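Local coordinates for protein putative sortase (Streptococcus pneumoniae, PDB 2W1K) that probably joins pilin subunits covalently as a class C sortase, a cysteine transpeptidase of pilus fibre biogenesis, at residues A[67-72]-A[126-131]. Numbering follows the deposited sequence.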
loop_
_atom_site.group_PDB
_atom_site.type_symbol
_atom_site.label_atom_id
_atom_site.label_comp_id
_atom_site.label_asym_id
_atom_site.label_seq_id
_atom_site.Cartn_x
_atom_site.Cartn_y
_atom_site.Cartn_z
ATOM N N LEU A 67 1.031 5.221 -4.621
ATOM C CA LEU A 67 2.245 4.668 -4.104
ATOM C C LEU A 67 3.349 4.752 -5.195
ATOM O O LEU A 67 3.137 4.431 -6.393
ATOM C CB LEU A 67 2.006 3.197 -3.657
ATOM C CG LEU A 67 3.215 2.474 -3.020
ATOM C CD1 LEU A 67 2.708 1.355 -2.107
ATOM C CD2 LEU A 67 4.150 1.807 -4.095
ATOM N N SER A 68 4.534 5.124 -4.775
ATOM C CA SER A 68 5.576 5.341 -5.743
ATOM C C SER A 68 6.884 4.755 -5.219
ATOM O O SER A 68 7.172 4.871 -4.033
ATOM C CB SER A 68 5.700 6.843 -6.027
ATOM O OG SER A 68 6.897 7.094 -6.675
ATOM N N ILE A 69 7.618 4.012 -6.071
ATOM C CA ILE A 69 8.971 3.546 -5.684
ATOM C C ILE A 69 9.883 3.915 -6.860
ATOM O O ILE A 69 9.980 3.145 -7.834
ATOM C CB ILE A 69 9.063 1.999 -5.506
ATOM C CG1 ILE A 69 7.987 1.472 -4.590
ATOM C CG2 ILE A 69 10.465 1.553 -5.229
ATOM C CD1 ILE A 69 8.166 0.057 -4.216
ATOM N N PRO A 70 10.418 5.127 -6.821
ATOM C CA PRO A 70 11.173 5.687 -7.934
ATOM C C PRO A 70 12.287 4.775 -8.427
ATOM O O PRO A 70 12.505 4.670 -9.647
ATOM C CB PRO A 70 11.747 7.051 -7.384
ATOM C CG PRO A 70 10.709 7.425 -6.220
ATOM C CD PRO A 70 10.304 6.053 -5.662
ATOM N N SER A 71 12.959 4.090 -7.511
ATOM C CA SER A 71 14.083 3.346 -7.979
ATOM C C SER A 71 13.629 2.185 -8.861
ATOM O O SER A 71 14.424 1.626 -9.507
ATOM C CB SER A 71 15.011 2.949 -6.829
ATOM O OG SER A 71 14.405 1.977 -5.980
ATOM N N LEU A 72 12.338 1.864 -8.907
ATOM C CA LEU A 72 11.818 0.760 -9.734
ATOM C C LEU A 72 10.874 1.311 -10.801
ATOM O O LEU A 72 10.209 0.563 -11.499
ATOM C CB LEU A 72 10.996 -0.212 -8.863
ATOM C CG LEU A 72 11.713 -1.120 -7.866
ATOM C CD1 LEU A 72 10.897 -2.185 -7.069
ATOM C CD2 LEU A 72 13.005 -1.733 -8.549
ATOM N N ASP A 126 12.115 -7.656 -6.089
ATOM C CA ASP A 126 13.306 -8.438 -5.591
ATOM C C ASP A 126 14.610 -7.628 -5.787
ATOM O O ASP A 126 15.627 -7.935 -5.196
ATOM C CB ASP A 126 13.433 -9.784 -6.301
ATOM C CG ASP A 126 13.517 -9.629 -7.807
ATOM O OD1 ASP A 126 12.559 -9.205 -8.463
ATOM O OD2 ASP A 126 14.566 -9.889 -8.373
ATOM N N GLN A 127 14.553 -6.580 -6.604
ATOM C CA GLN A 127 15.671 -5.664 -6.791
ATOM C C GLN A 127 15.966 -4.591 -5.701
ATOM O O GLN A 127 17.029 -3.977 -5.740
ATOM C CB GLN A 127 15.407 -4.942 -8.067
ATOM C CG GLN A 127 15.638 -5.830 -9.243
ATOM C CD GLN A 127 15.263 -5.179 -10.549
ATOM O OE1 GLN A 127 14.982 -5.868 -11.518
ATOM N NE2 GLN A 127 15.258 -3.829 -10.586
ATOM N N LEU A 128 15.002 -4.343 -4.805
ATOM C CA LEU A 128 15.066 -3.331 -3.807
ATOM C C LEU A 128 16.202 -3.636 -2.860
ATOM O O LEU A 128 16.374 -4.823 -2.480
ATOM C CB LEU A 128 13.747 -3.284 -3.027
ATOM C CG LEU A 128 12.603 -2.619 -3.793
ATOM C CD1 LEU A 128 11.231 -2.959 -3.124
ATOM C CD2 LEU A 128 12.917 -1.122 -3.880
ATOM N N LYS A 129 16.954 -2.579 -2.486
ATOM C CA LYS A 129 18.127 -2.694 -1.594
ATOM C C LYS A 129 17.740 -1.886 -0.383
ATOM O O LYS A 129 16.917 -0.983 -0.526
ATOM C CB LYS A 129 19.336 -2.007 -2.207
ATOM C CG LYS A 129 19.829 -2.558 -3.566
ATOM C CD LYS A 129 20.764 -3.821 -3.446
ATOM C CE LYS A 129 20.905 -4.596 -4.836
ATOM N NZ LYS A 129 22.199 -5.385 -5.085
ATOM N N VAL A 130 18.360 -2.182 0.777
ATOM C CA VAL A 130 18.029 -1.566 2.042
ATOM C C VAL A 130 18.236 -0.036 1.854
ATOM O O VAL A 130 19.221 0.372 1.263
ATOM C CB VAL A 130 19.002 -2.060 3.098
ATOM C CG1 VAL A 130 18.911 -1.253 4.393
ATOM C CG2 VAL A 130 18.865 -3.604 3.327
ATOM N N GLY A 131 17.310 0.805 2.294
ATOM C CA GLY A 131 17.453 2.273 2.116
ATOM C C GLY A 131 16.610 2.808 0.945
ATOM O O GLY A 131 16.259 3.984 0.903
#
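The hydroxyl oxygen of S71, OG, lies in van der Waals contact with the methyl carbon CD2 of L128, at 4.0 Å, and also makes a weak hydrogen bond with OD2 of D132. That same carboxylate oxygen accepts the backbone N-H of K129, so D132 bridges the 3-10 segment 70-72 and the loop 126-131, weakly on the S71 side. In the sortase beta-barrel fold, this turn closes strand 65-69 before strand 74-80 returns antiparallel, and the loop leads into strand 133-137. L72 N donates to I69 O (2.9 Å), the i+3 to i bond of a 3-10 turn, and I69, S71 and L72 all reach one leucine.

L128 supplies that leucine. Its CG stands anti to the carbonyl carbon (chi1 -76°), and from there the branched end reaches the turn although the CB does not head straight for it. L72 meets it at about a right angle: CD1 packs 3.7 Å from L128 CG and 3.9 Å from L128 CD2, so this methyl sits against the branch carbon and both methyls of L128. From the end of the strand, I69 brings CG2, anti to its own backbone N, to 3.9 Å from L128 CD2, again nearly perpendicular. I69 also touches L134 and L172 of strands 133-137 and 168-176, so the contact continues into the apolar side chains of the sheet.

At the exposed edge, the Q127 side chain, extended beyond CG, runs past L72. The second methyl of L72, CD2, lies 4.0 Å from Q127 CB and 3.7 Å from the amide nitrogen NE2.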